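Local coordinates for protein TqaA (Penicillium aethiopicum, PDB 5EJD) that forms the terminal condensation-like domain of a fungal nonribosomal peptide synthetase and probably releases the peptide from its phosphopantetheine-bearing carrier by cyclisation, at residues A[270-275]-A[340-345]; A[277-282]-A[297-302]; A[264-269]-A[432-437]; A[379-384]-A[425-430]. All coordinates share one frame; numbering follows the deposited sequence.

Contact 1. Residues A[270-275]-A[340-345]; sequences SGITMA and LLHHTQ. With PNS (4'-phosphopantetheine), chain R.
Ile272 and Leu341 bring the two backbones closest, their CA atoms 7.0 Å apart, where the loop 270-273 runs past one side of helix 337-349 before turning into helix 274-289. Gly271 has a positive phi of 73°, a conformation that favours glycine, and its carbonyl faces Gln345. That side chain, long enough to span the gap, reads the loop backbone with both ends of its amide. Gln345 NE2 donates to Gly271 O at 2.8 Å, in the carbonyl plane, while Gln345 OE1 takes the N-H of Thr273 on a lone pair at 3.1 Å in a nearly straight bond (172°). Two bonds of opposite polarity fix the rotation of the amide, and Thr276 OG1 adds a further bond to OE1. Beside this grip lies an apolar one. With CG1 anti to its carbonyl carbon (chi1 -59°), Ile272 sends CD1 over one face of the His342 ring, 4.0 Å from the centroid in a CH-pi contact offset toward the rim. The same methyl meets Leu341 CB at 3.9 Å, and a branched aliphatic chain suits this position between an imidazole and a leucine. Thr273 is the N-cap of helix 274-289: its side chain caps a backbone N of the first turn, and OG1 gives a hydrogen bond to phosphate oxygen O26 of the 4'-phosphopantetheine at 2.7 Å. A helix N-terminus would probably favour the negative phosphate. This capped helix start, held by a glutamine from helix 337-349, forms part of the phosphate end of the condensation domain's pantetheine tunnel.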
# COMPACT_ATOMS: atom_id res chain seq x y z
N SER A 270 3.16 17.90 -19.13
CA SER A 270 4.43 18.19 -18.48
C SER A 270 4.22 18.49 -17.00
O SER A 270 3.33 19.26 -16.65
CB SER A 270 5.08 19.40 -19.17
OG SER A 270 6.48 19.26 -19.09
N GLY A 271 5.04 17.85 -16.17
CA GLY A 271 5.04 18.02 -14.74
C GLY A 271 3.88 17.40 -13.93
O GLY A 271 3.77 17.65 -12.72
N ILE A 272 3.06 16.56 -14.56
CA ILE A 272 1.89 15.97 -13.93
C ILE A 272 2.03 14.46 -13.89
O ILE A 272 2.37 13.85 -14.88
CB ILE A 272 0.62 16.37 -14.72
CG1 ILE A 272 0.47 17.91 -14.78
CG2 ILE A 272 -0.61 15.74 -14.14
CD1 ILE A 272 0.30 18.60 -13.42
N THR A 273 1.77 13.86 -12.73
CA THR A 273 1.80 12.41 -12.59
C THR A 273 0.45 11.80 -12.98
O THR A 273 -0.56 12.50 -13.05
CB THR A 273 2.09 11.99 -11.17
OG1 THR A 273 1.01 12.36 -10.30
CG2 THR A 273 3.37 12.64 -10.68
N MET A 274 0.47 10.51 -13.26
CA MET A 274 -0.72 9.79 -13.63
C MET A 274 -1.73 9.83 -12.49
O MET A 274 -2.92 9.95 -12.71
CB MET A 274 -0.33 8.37 -13.95
CG MET A 274 -1.50 7.48 -14.38
SD MET A 274 -2.08 7.93 -15.99
CE MET A 274 -0.80 7.11 -16.99
N ALA A 275 -1.26 9.69 -11.27
CA ALA A 275 -2.14 9.71 -10.12
C ALA A 275 -2.92 11.00 -10.07
O ALA A 275 -4.09 11.00 -9.75
CB ALA A 275 -1.33 9.56 -8.83
N LEU A 340 -6.55 22.71 -13.23
CA LEU A 340 -7.10 21.74 -12.35
C LEU A 340 -6.06 20.67 -11.95
O LEU A 340 -5.95 20.28 -10.76
CB LEU A 340 -8.34 21.08 -13.00
CG LEU A 340 -8.91 19.91 -12.18
CD1 LEU A 340 -9.39 20.35 -10.81
CD2 LEU A 340 -10.00 19.24 -12.96
N LEU A 341 -5.26 20.25 -12.91
CA LEU A 341 -4.19 19.30 -12.65
C LEU A 341 -3.16 19.86 -11.67
O LEU A 341 -2.83 19.20 -10.69
CB LEU A 341 -3.54 18.90 -13.95
CG LEU A 341 -4.45 18.19 -14.96
CD1 LEU A 341 -3.70 17.81 -16.21
CD2 LEU A 341 -5.04 16.93 -14.36
N HIS A 342 -2.69 21.08 -11.87
CA HIS A 342 -1.72 21.66 -10.94
C HIS A 342 -2.31 21.83 -9.55
O HIS A 342 -1.65 21.58 -8.54
CB HIS A 342 -1.17 22.99 -11.45
CG HIS A 342 -0.13 22.82 -12.51
ND1 HIS A 342 1.07 22.17 -12.27
CD2 HIS A 342 -0.11 23.21 -13.81
CE1 HIS A 342 1.78 22.14 -13.39
NE2 HIS A 342 1.09 22.77 -14.33
N HIS A 343 -3.56 22.24 -9.49
CA HIS A 343 -4.22 22.41 -8.21
C HIS A 343 -4.31 21.03 -7.48
O HIS A 343 -4.00 20.93 -6.30
CB HIS A 343 -5.60 23.02 -8.42
CG HIS A 343 -6.43 23.08 -7.17
ND1 HIS A 343 -6.10 23.85 -6.08
CD2 HIS A 343 -7.56 22.43 -6.82
CE1 HIS A 343 -6.99 23.71 -5.14
NE2 HIS A 343 -7.89 22.85 -5.56
N THR A 344 -4.76 20.01 -8.20
CA THR A 344 -4.98 18.71 -7.62
C THR A 344 -3.67 18.14 -7.11
O THR A 344 -3.59 17.69 -5.97
CB THR A 344 -5.62 17.77 -8.62
OG1 THR A 344 -6.91 18.28 -9.02
CG2 THR A 344 -5.80 16.42 -8.02
N GLN A 345 -2.63 18.25 -7.91
CA GLN A 345 -1.33 17.80 -7.52
C GLN A 345 -0.76 18.52 -6.30
O GLN A 345 -0.18 17.89 -5.40
CB GLN A 345 -0.35 17.95 -8.68
CG GLN A 345 0.97 17.23 -8.45
CD GLN A 345 1.61 16.78 -9.77
OE1 GLN A 345 1.14 15.81 -10.46
NE2 GLN A 345 2.71 17.42 -10.10
O23 PNS R . 2.90 9.43 -8.77
P24 PNS R . 2.24 10.09 -7.58
O26 PNS R . 1.61 11.40 -7.84
O27 PNS R . 1.45 9.02 -6.64
C28 PNS R . 0.52 9.28 -5.60
C29 PNS R . -0.01 7.98 -4.83
C30 PNS R . -0.90 7.61 -5.97
C31 PNS R . -0.54 8.90 -3.71
C32 PNS R . 1.29 7.16 -4.60
O33 PNS R . 2.30 8.02 -3.94
C34 PNS R . 0.92 6.13 -3.54
O35 PNS R . 1.00 6.41 -2.34
N36 PNS R . 0.38 4.96 -3.54
C37 PNS R . -0.06 4.06 -4.52
C38 PNS R . 0.39 2.65 -4.17
C39 PNS R . -0.47 1.84 -3.24
O40 PNS R . -0.43 2.08 -2.06
N41 PNS R . -1.14 0.82 -3.78
C42 PNS R . -2.01 -0.07 -3.05
C43 PNS R . -1.26 -0.90 -2.06
S44 PNS R . -1.92 -2.59 -2.04

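Contact 2. Residues A[277-282]-A[297-302]; sequences LVKAAT and FGHTVN. With PNS (4'-phosphopantetheine), chain R.
Lys279 reaches from helix 274-289 across to His299 on strand 294-301. Its CG lies anti to the carbonyl carbon (chi1 -77°) and the chain is extended beyond it, which carries NZ away from the helix to ND1 of His299, a bond of 3.0 Å lying in the ring plane. The imidazole is placed for this by a chi1 of 76°, which sets CG between the backbone N and the carbonyl carbon, and Val301 CG1 rests over one of its faces. NZ also donates to a water that bridges to Thr300 O, so the buried ammonium has two partners here. This helix and strand, 165° apart in direction with axes 11.1 Å from each other, belong to the chloramphenicol acetyltransferase-like fold of condensation domains, the helix covering one face of the mixed sheet. A methionine in place of Lys279 would probably leave His299 ND1 and the bridging water without their donor. Farther from the ligand, Thr282 sets CG2 over one face of the Phe297 ring, 4.1 Å from CE2, while its OG1 turns back to bond Val278 O, hiding the hydroxyl within the helix. Just past the strand's end, Asn302 ND2 donates to the pantetheine carbonyl O35 at 3.0 Å and, weakly, to O33.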
# COMPACT_ATOMS: atom_id res chain seq x y z
N LEU A 277 -3.73 12.92 -12.56
CA LEU A 277 -4.71 12.88 -13.63
C LEU A 277 -5.97 12.13 -13.22
O LEU A 277 -7.10 12.63 -13.38
CB LEU A 277 -4.04 12.24 -14.84
CG LEU A 277 -4.75 12.23 -16.16
CD1 LEU A 277 -5.14 13.65 -16.56
CD2 LEU A 277 -3.84 11.63 -17.23
N VAL A 278 -5.79 10.96 -12.63
CA VAL A 278 -6.91 10.17 -12.15
C VAL A 278 -7.69 10.89 -11.05
O VAL A 278 -8.93 10.86 -11.04
CB VAL A 278 -6.41 8.83 -11.60
CG1 VAL A 278 -7.53 8.09 -10.90
CG2 VAL A 278 -5.84 8.00 -12.74
N LYS A 279 -7.01 11.55 -10.13
CA LYS A 279 -7.71 12.22 -9.05
C LYS A 279 -8.44 13.49 -9.50
O LYS A 279 -9.53 13.78 -9.01
CB LYS A 279 -6.77 12.51 -7.92
CG LYS A 279 -6.52 11.23 -7.15
CD LYS A 279 -5.28 11.20 -6.34
CE LYS A 279 -5.02 9.74 -5.93
NZ LYS A 279 -3.74 9.60 -5.17
N ALA A 280 -7.88 14.21 -10.47
CA ALA A 280 -8.53 15.37 -11.03
C ALA A 280 -9.79 14.96 -11.76
O ALA A 280 -10.82 15.61 -11.62
CB ALA A 280 -7.61 16.10 -11.96
N ALA A 281 -9.72 13.87 -12.51
CA ALA A 281 -10.87 13.36 -13.22
C ALA A 281 -11.98 13.01 -12.26
O ALA A 281 -13.14 13.31 -12.50
CB ALA A 281 -10.48 12.12 -13.99
N THR A 282 -11.61 12.38 -11.16
CA THR A 282 -12.58 11.98 -10.17
C THR A 282 -13.21 13.23 -9.55
O THR A 282 -14.41 13.25 -9.27
CB THR A 282 -11.91 11.08 -9.08
OG1 THR A 282 -11.42 9.89 -9.70
CG2 THR A 282 -12.86 10.68 -8.00
N PHE A 297 -12.87 13.85 -0.90
CA PHE A 297 -12.99 12.42 -0.98
C PHE A 297 -11.72 11.79 -0.43
O PHE A 297 -10.74 12.46 -0.18
CB PHE A 297 -13.33 11.95 -2.43
CG PHE A 297 -12.35 12.41 -3.50
CD1 PHE A 297 -12.48 13.65 -4.08
CD2 PHE A 297 -11.32 11.60 -3.93
CE1 PHE A 297 -11.63 14.07 -5.07
CE2 PHE A 297 -10.45 12.02 -4.91
CZ PHE A 297 -10.61 13.25 -5.48
N GLY A 298 -11.71 10.48 -0.30
CA GLY A 298 -10.55 9.80 0.24
C GLY A 298 -9.60 9.35 -0.85
O GLY A 298 -9.99 9.15 -2.01
N HIS A 299 -8.34 9.20 -0.48
CA HIS A 299 -7.39 8.54 -1.35
C HIS A 299 -6.32 7.86 -0.57
O HIS A 299 -6.11 8.13 0.60
CB HIS A 299 -6.83 9.52 -2.40
CG HIS A 299 -5.81 10.46 -1.87
ND1 HIS A 299 -4.69 10.81 -2.57
CD2 HIS A 299 -5.75 11.15 -0.70
CE1 HIS A 299 -3.95 11.64 -1.86
NE2 HIS A 299 -4.57 11.87 -0.72
N THR A 300 -5.69 6.90 -1.23
CA THR A 300 -4.71 5.99 -0.60
C THR A 300 -3.32 6.52 -0.80
O THR A 300 -2.94 6.85 -1.90
CB THR A 300 -4.79 4.62 -1.22
OG1 THR A 300 -6.13 4.13 -1.09
CG2 THR A 300 -3.86 3.69 -0.51
N VAL A 301 -2.60 6.66 0.29
CA VAL A 301 -1.23 7.13 0.25
C VAL A 301 -0.34 6.07 0.90
O VAL A 301 -0.81 5.29 1.71
CB VAL A 301 -1.05 8.49 0.94
CG1 VAL A 301 -1.85 9.56 0.21
CG2 VAL A 301 -1.43 8.41 2.41
N ASN A 302 0.95 6.08 0.55
CA ASN A 302 1.80 4.97 0.90
C ASN A 302 2.34 5.01 2.30
O ASN A 302 2.78 3.99 2.84
CB ASN A 302 2.91 4.80 -0.12
CG ASN A 302 3.83 6.00 -0.19
OD1 ASN A 302 4.57 6.27 0.73
ND2 ASN A 302 3.79 6.71 -1.30
O23 PNS R . 2.90 9.43 -8.77
P24 PNS R . 2.24 10.09 -7.58
O26 PNS R . 1.61 11.40 -7.84
O27 PNS R . 1.45 9.02 -6.64
C28 PNS R . 0.52 9.28 -5.60
C29 PNS R . -0.01 7.98 -4.83
C30 PNS R . -0.90 7.61 -5.97
C31 PNS R . -0.54 8.90 -3.71
C32 PNS R . 1.29 7.16 -4.60
O33 PNS R . 2.30 8.02 -3.94
C34 PNS R . 0.92 6.13 -3.54
O35 PNS R . 1.00 6.41 -2.34
N36 PNS R . 0.38 4.96 -3.54
C37 PNS R . -0.06 4.06 -4.52
C38 PNS R . 0.39 2.65 -4.17
C39 PNS R . -0.47 1.84 -3.24
O40 PNS R . -0.43 2.08 -2.06
N41 PNS R . -1.14 0.82 -3.78
C42 PNS R . -2.01 -0.07 -3.05
C43 PNS R . -1.26 -0.90 -2.06
S44 PNS R . -1.92 -2.59 -2.04
O HOH W 1 -4.15 6.73 -4.37

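Contact 3. Residues A[264-269]-A[432-437]; sequences VPPTLP and DRLEVQ
Pro265 and Pro266 lie against Leu434 and the turn before it, at the end of the mixed sheet in the C-terminal half of this condensation-domain fold. Here edge strand 256-263 has just given way to the loop leading to helix 274-289, while strand 434-441 is only beginning. The CA atoms of Pro265 and Arg433 come within 4.9 Å, but proline has no N-H to continue the backbone pairing that Leu434 makes with Ile263, and the chains meet here by van der Waals contact. The more enclosed side is that of Pro266. Its CD meets Leu434 CB at 3.9 Å and CG at 4.1 Å, the two side chains crossing at about a right angle. Ile461 of helix 447-466 touches both, and Leu277 closes on Pro266 from helix 274-289; compact apolar residues fit such a junction. On the more open rim, Pro265 lays its ring carbons on backbone: CD is 3.5 Å from Asp432 O, and CG is 3.7 Å from Arg433 N. The side chains of Asp432 and Arg433 start away from the loop and belong to a charged network of their own. Arg433 NE forms a salt bridge with Glu435 OE1 at 3.0 Å, in the guanidinium plane, and NH1 a second with Asp432 OD1, whose hydrogen bond is bent and weak. The other carboxylate oxygen, Glu435 OE2, accepts from Gln437 NE2 on its anti side at 3.0 Å.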
# COMPACT_ATOMS: atom_id res chain seq x y z
N VAL A 264 -6.74 3.66 -23.51
CA VAL A 264 -5.38 3.78 -24.01
C VAL A 264 -4.57 4.56 -22.97
O VAL A 264 -5.09 5.51 -22.38
CB VAL A 264 -5.39 4.49 -25.38
CG1 VAL A 264 -3.99 4.96 -25.80
CG2 VAL A 264 -6.01 3.57 -26.44
N PRO A 265 -3.33 4.15 -22.69
CA PRO A 265 -2.62 4.88 -21.65
C PRO A 265 -2.54 6.37 -21.97
O PRO A 265 -2.06 6.75 -23.02
CB PRO A 265 -1.22 4.25 -21.62
CG PRO A 265 -1.42 2.91 -22.22
CD PRO A 265 -2.49 3.10 -23.27
N PRO A 266 -3.02 7.21 -21.05
CA PRO A 266 -2.97 8.65 -21.23
C PRO A 266 -1.56 9.21 -21.37
O PRO A 266 -0.64 8.71 -20.74
CB PRO A 266 -3.60 9.19 -19.94
CG PRO A 266 -4.28 8.04 -19.31
CD PRO A 266 -3.54 6.84 -19.72
N THR A 267 -1.43 10.24 -22.19
CA THR A 267 -0.19 11.00 -22.29
C THR A 267 -0.20 12.07 -21.20
O THR A 267 -1.21 12.75 -20.98
CB THR A 267 -0.10 11.71 -23.65
OG1 THR A 267 -0.08 10.74 -24.69
CG2 THR A 267 1.18 12.57 -23.75
N LEU A 268 0.92 12.17 -20.49
CA LEU A 268 0.98 13.01 -19.32
C LEU A 268 1.43 14.40 -19.68
O LEU A 268 2.49 14.59 -20.25
CB LEU A 268 1.92 12.41 -18.27
CG LEU A 268 1.43 11.12 -17.65
CD1 LEU A 268 2.52 10.56 -16.73
CD2 LEU A 268 0.12 11.34 -16.88
N PRO A 269 0.62 15.41 -19.31
CA PRO A 269 1.08 16.78 -19.46
C PRO A 269 2.35 16.97 -18.67
O PRO A 269 2.58 16.28 -17.69
CB PRO A 269 -0.03 17.60 -18.85
CG PRO A 269 -1.23 16.74 -18.97
CD PRO A 269 -0.78 15.34 -18.86
N ASP A 432 -0.13 -1.62 -21.90
CA ASP A 432 -1.06 -1.44 -23.04
C ASP A 432 -2.32 -0.67 -22.70
O ASP A 432 -3.07 -0.30 -23.60
CB ASP A 432 -1.45 -2.82 -23.61
CG ASP A 432 -2.12 -3.74 -22.58
OD1 ASP A 432 -1.63 -3.81 -21.43
OD2 ASP A 432 -3.12 -4.42 -22.93
N ARG A 433 -2.59 -0.47 -21.42
CA ARG A 433 -3.84 0.19 -21.02
C ARG A 433 -3.77 0.74 -19.59
O ARG A 433 -2.93 0.34 -18.81
CB ARG A 433 -5.03 -0.78 -21.11
CG ARG A 433 -5.00 -1.87 -20.04
CD ARG A 433 -5.85 -3.09 -20.38
NE ARG A 433 -5.81 -4.04 -19.26
CZ ARG A 433 -4.78 -4.83 -18.95
NH1 ARG A 433 -3.68 -4.85 -19.68
NH2 ARG A 433 -4.86 -5.63 -17.89
N LEU A 434 -4.63 1.72 -19.32
CA LEU A 434 -4.90 2.18 -17.97
C LEU A 434 -6.24 1.57 -17.63
O LEU A 434 -7.21 1.82 -18.32
CB LEU A 434 -4.96 3.69 -17.94
CG LEU A 434 -4.93 4.54 -16.65
CD1 LEU A 434 -6.29 5.02 -16.27
CD2 LEU A 434 -4.27 3.83 -15.49
N GLU A 435 -6.28 0.77 -16.58
CA GLU A 435 -7.50 0.11 -16.21
C GLU A 435 -8.14 0.78 -15.00
O GLU A 435 -7.54 0.93 -13.98
CB GLU A 435 -7.24 -1.35 -15.95
CG GLU A 435 -8.49 -2.19 -15.87
CD GLU A 435 -8.20 -3.68 -16.00
OE1 GLU A 435 -7.86 -4.17 -17.12
OE2 GLU A 435 -8.34 -4.34 -14.94
N VAL A 436 -9.40 1.17 -15.15
CA VAL A 436 -10.18 1.75 -14.09
C VAL A 436 -11.09 0.69 -13.52
O VAL A 436 -11.88 0.10 -14.25
CB VAL A 436 -11.05 2.89 -14.63
CG1 VAL A 436 -11.91 3.46 -13.54
CG2 VAL A 436 -10.15 3.98 -15.21
N GLN A 437 -11.01 0.48 -12.21
CA GLN A 437 -11.77 -0.57 -11.52
C GLN A 437 -12.59 0.02 -10.40
O GLN A 437 -12.10 0.84 -9.63
CB GLN A 437 -10.82 -1.57 -10.92
CG GLN A 437 -9.73 -1.98 -11.87
CD GLN A 437 -8.70 -2.87 -11.22
OE1 GLN A 437 -8.48 -2.82 -10.03
NE2 GLN A 437 -8.02 -3.67 -12.04

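Contact 4. Residues A[379-384]-A[425-430]; sequences VQHQNI and IFTEPH. With PNS (4'-phosphopantetheine), chain R.
His381 and Thr427 meet through complementary torsions: the histidine holds CG anti to its backbone N (chi1 -179°), and the threonine sets OG1 between its backbone N and carbonyl carbon (chi1 48°). ND1 and OG1 thereby come within 2.7 Å in a hydrogen bond at the edge of the ring, near its plane; imidazole and hydroxyl can each donate or accept, which suits both residues to so short a buried bond. Behind them the strands pair in parallel. Gln380 N bonds Ile425 O at 2.8 Å, Thr427 N returns to Gln380 O, and Gln382 N reaches Thr427 O at 2.9 Å. On the opposite face, Gln380 lies alongside the Phe426 ring, its amide plane steep to it. Gln382, bent at chi2, packs CG on Glu428 CG at 4.0 Å and brings its amide between Phe426 and the pantetheine arm. An alanine in place of Gln382 would probably open a gap between Phe426 and the arm and leave Glu428 CG without its aliphatic neighbour. Asn383, centre of an inverse gamma turn, donates ND2 to ligand O27 at 3.1 Å. In the sheet, strand 377-381 lies between 294-301 and 423-429, which in turn pairs with 434-441, while helix 274-289 covers the face of Val379, His381 and Thr427.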
# COMPACT_ATOMS: atom_id res chain seq x y z
N VAL A 379 -10.01 6.70 -3.79
CA VAL A 379 -9.31 6.47 -5.03
C VAL A 379 -7.90 5.95 -4.74
O VAL A 379 -7.18 6.58 -3.98
CB VAL A 379 -9.18 7.78 -5.79
CG1 VAL A 379 -8.38 7.56 -7.06
CG2 VAL A 379 -10.54 8.32 -6.13
N GLN A 380 -7.55 4.78 -5.31
CA GLN A 380 -6.18 4.25 -5.21
C GLN A 380 -5.55 4.16 -6.54
O GLN A 380 -5.89 3.25 -7.31
CB GLN A 380 -6.03 2.78 -4.87
CG GLN A 380 -6.52 2.38 -3.57
CD GLN A 380 -5.72 1.28 -2.91
OE1 GLN A 380 -5.10 0.37 -3.49
NE2 GLN A 380 -5.83 1.33 -1.65
N HIS A 381 -4.52 4.93 -6.75
CA HIS A 381 -3.79 4.72 -7.92
C HIS A 381 -2.68 3.68 -7.63
O HIS A 381 -1.88 3.86 -6.72
CB HIS A 381 -3.24 6.04 -8.43
CG HIS A 381 -2.47 5.88 -9.69
ND1 HIS A 381 -3.06 5.49 -10.87
CD2 HIS A 381 -1.15 6.00 -9.95
CE1 HIS A 381 -2.14 5.44 -11.82
NE2 HIS A 381 -0.97 5.73 -11.29
N GLN A 382 -2.58 2.65 -8.46
CA GLN A 382 -1.65 1.56 -8.26
C GLN A 382 -0.30 1.72 -8.99
O GLN A 382 0.01 0.95 -9.86
CB GLN A 382 -2.28 0.28 -8.73
CG GLN A 382 -3.66 0.03 -8.21
CD GLN A 382 -3.64 -0.49 -6.77
OE1 GLN A 382 -2.98 0.06 -5.92
NE2 GLN A 382 -4.46 -1.48 -6.50
N ASN A 383 0.50 2.70 -8.60
CA ASN A 383 1.79 2.86 -9.17
C ASN A 383 2.83 2.08 -8.40
O ASN A 383 3.89 2.58 -8.04
CB ASN A 383 2.15 4.35 -9.35
CG ASN A 383 1.91 5.17 -8.12
OD1 ASN A 383 1.36 4.73 -7.12
ND2 ASN A 383 2.31 6.43 -8.21
N ILE A 384 2.58 0.80 -8.29
CA ILE A 384 3.45 -0.14 -7.60
C ILE A 384 3.61 -1.36 -8.52
O ILE A 384 2.98 -1.43 -9.57
CB ILE A 384 2.75 -0.65 -6.37
CG1 ILE A 384 1.29 -0.96 -6.75
CG2 ILE A 384 2.83 0.37 -5.28
CD1 ILE A 384 0.57 -1.82 -5.80
N ILE A 425 -12.33 3.22 -6.06
CA ILE A 425 -11.90 3.31 -7.45
C ILE A 425 -10.39 3.06 -7.51
O ILE A 425 -9.63 3.80 -6.95
CB ILE A 425 -12.21 4.67 -8.05
CG1 ILE A 425 -13.71 4.91 -8.05
CG2 ILE A 425 -11.70 4.74 -9.47
CD1 ILE A 425 -14.09 6.33 -8.40
N PHE A 426 -10.00 1.97 -8.17
CA PHE A 426 -8.62 1.59 -8.36
C PHE A 426 -8.25 1.89 -9.81
O PHE A 426 -9.03 1.65 -10.72
CB PHE A 426 -8.49 0.11 -8.15
CG PHE A 426 -8.86 -0.36 -6.76
CD1 PHE A 426 -7.97 -0.24 -5.71
CD2 PHE A 426 -10.05 -1.00 -6.52
CE1 PHE A 426 -8.30 -0.69 -4.44
CE2 PHE A 426 -10.37 -1.44 -5.26
CZ PHE A 426 -9.52 -1.26 -4.21
N THR A 427 -7.05 2.39 -10.04
CA THR A 427 -6.54 2.54 -11.39
C THR A 427 -5.20 1.81 -11.53
O THR A 427 -4.28 2.05 -10.77
CB THR A 427 -6.37 4.03 -11.77
OG1 THR A 427 -5.69 4.74 -10.72
CG2 THR A 427 -7.72 4.65 -11.95
N GLU A 428 -5.12 0.92 -12.52
CA GLU A 428 -3.94 0.14 -12.75
C GLU A 428 -3.31 0.57 -14.07
O GLU A 428 -3.88 0.37 -15.12
CB GLU A 428 -4.28 -1.36 -12.84
CG GLU A 428 -4.48 -2.04 -11.50
CD GLU A 428 -4.57 -3.56 -11.60
OE1 GLU A 428 -4.44 -4.13 -12.70
OE2 GLU A 428 -4.73 -4.21 -10.54
N PRO A 429 -2.11 1.09 -14.00
CA PRO A 429 -1.37 1.45 -15.17
C PRO A 429 -0.54 0.31 -15.77
O PRO A 429 0.59 0.10 -15.38
CB PRO A 429 -0.45 2.57 -14.65
CG PRO A 429 -0.17 2.19 -13.25
CD PRO A 429 -1.39 1.45 -12.76
N HIS A 430 -1.10 -0.41 -16.73
CA HIS A 430 -0.37 -1.42 -17.50
C HIS A 430 0.26 -0.84 -18.76
O HIS A 430 0.09 0.34 -19.08
CB HIS A 430 -1.32 -2.54 -17.91
CG HIS A 430 -1.98 -3.22 -16.77
ND1 HIS A 430 -1.38 -4.22 -16.04
CD2 HIS A 430 -3.21 -3.04 -16.22
CE1 HIS A 430 -2.21 -4.65 -15.11
NE2 HIS A 430 -3.32 -3.95 -15.20
O23 PNS R . 2.90 9.43 -8.77
P24 PNS R . 2.24 10.09 -7.58
O26 PNS R . 1.61 11.40 -7.84
O27 PNS R . 1.45 9.02 -6.64
C28 PNS R . 0.52 9.28 -5.60
C29 PNS R . -0.01 7.98 -4.83
C30 PNS R . -0.90 7.61 -5.97
C31 PNS R . -0.54 8.90 -3.71
C32 PNS R . 1.29 7.16 -4.60
O33 PNS R . 2.30 8.02 -3.94
C34 PNS R . 0.92 6.13 -3.54
O35 PNS R . 1.00 6.41 -2.34
N36 PNS R . 0.38 4.96 -3.54
C37 PNS R . -0.06 4.06 -4.52
C38 PNS R . 0.39 2.65 -4.17
C39 PNS R . -0.47 1.84 -3.24
O40 PNS R . -0.43 2.08 -2.06
N41 PNS R . -1.14 0.82 -3.78
C42 PNS R . -2.01 -0.07 -3.05
C43 PNS R . -1.26 -0.90 -2.06
S44 PNS R . -1.92 -2.59 -2.04

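Overall arrangement
Helix 274-289 ties the set together: contact 1 holds its start, contact 2 its middle, and Ala280 of contact 2 packs on Leu341 and Thr344 of contact 1. Contacts 2 and 4 share the mixed sheet, strands 294-301 and 377-381 being neighbours, and contact 3 adds strand 434-441 beyond 423-429. Contacts 1, 2 and 4 are buried and line the pantetheine tunnel: Thr273 and Asn383 meet the ligand's phosphate end, Asn302 its first amide. Contact 3 is the surface member, with Pro266 and Leu434 packed together and a salt-bridge network beside them. Chemistry follows place: side chain to loop backbone in contact 1, a lysine-histidine bond in contact 2, backbone pairing in contact 4.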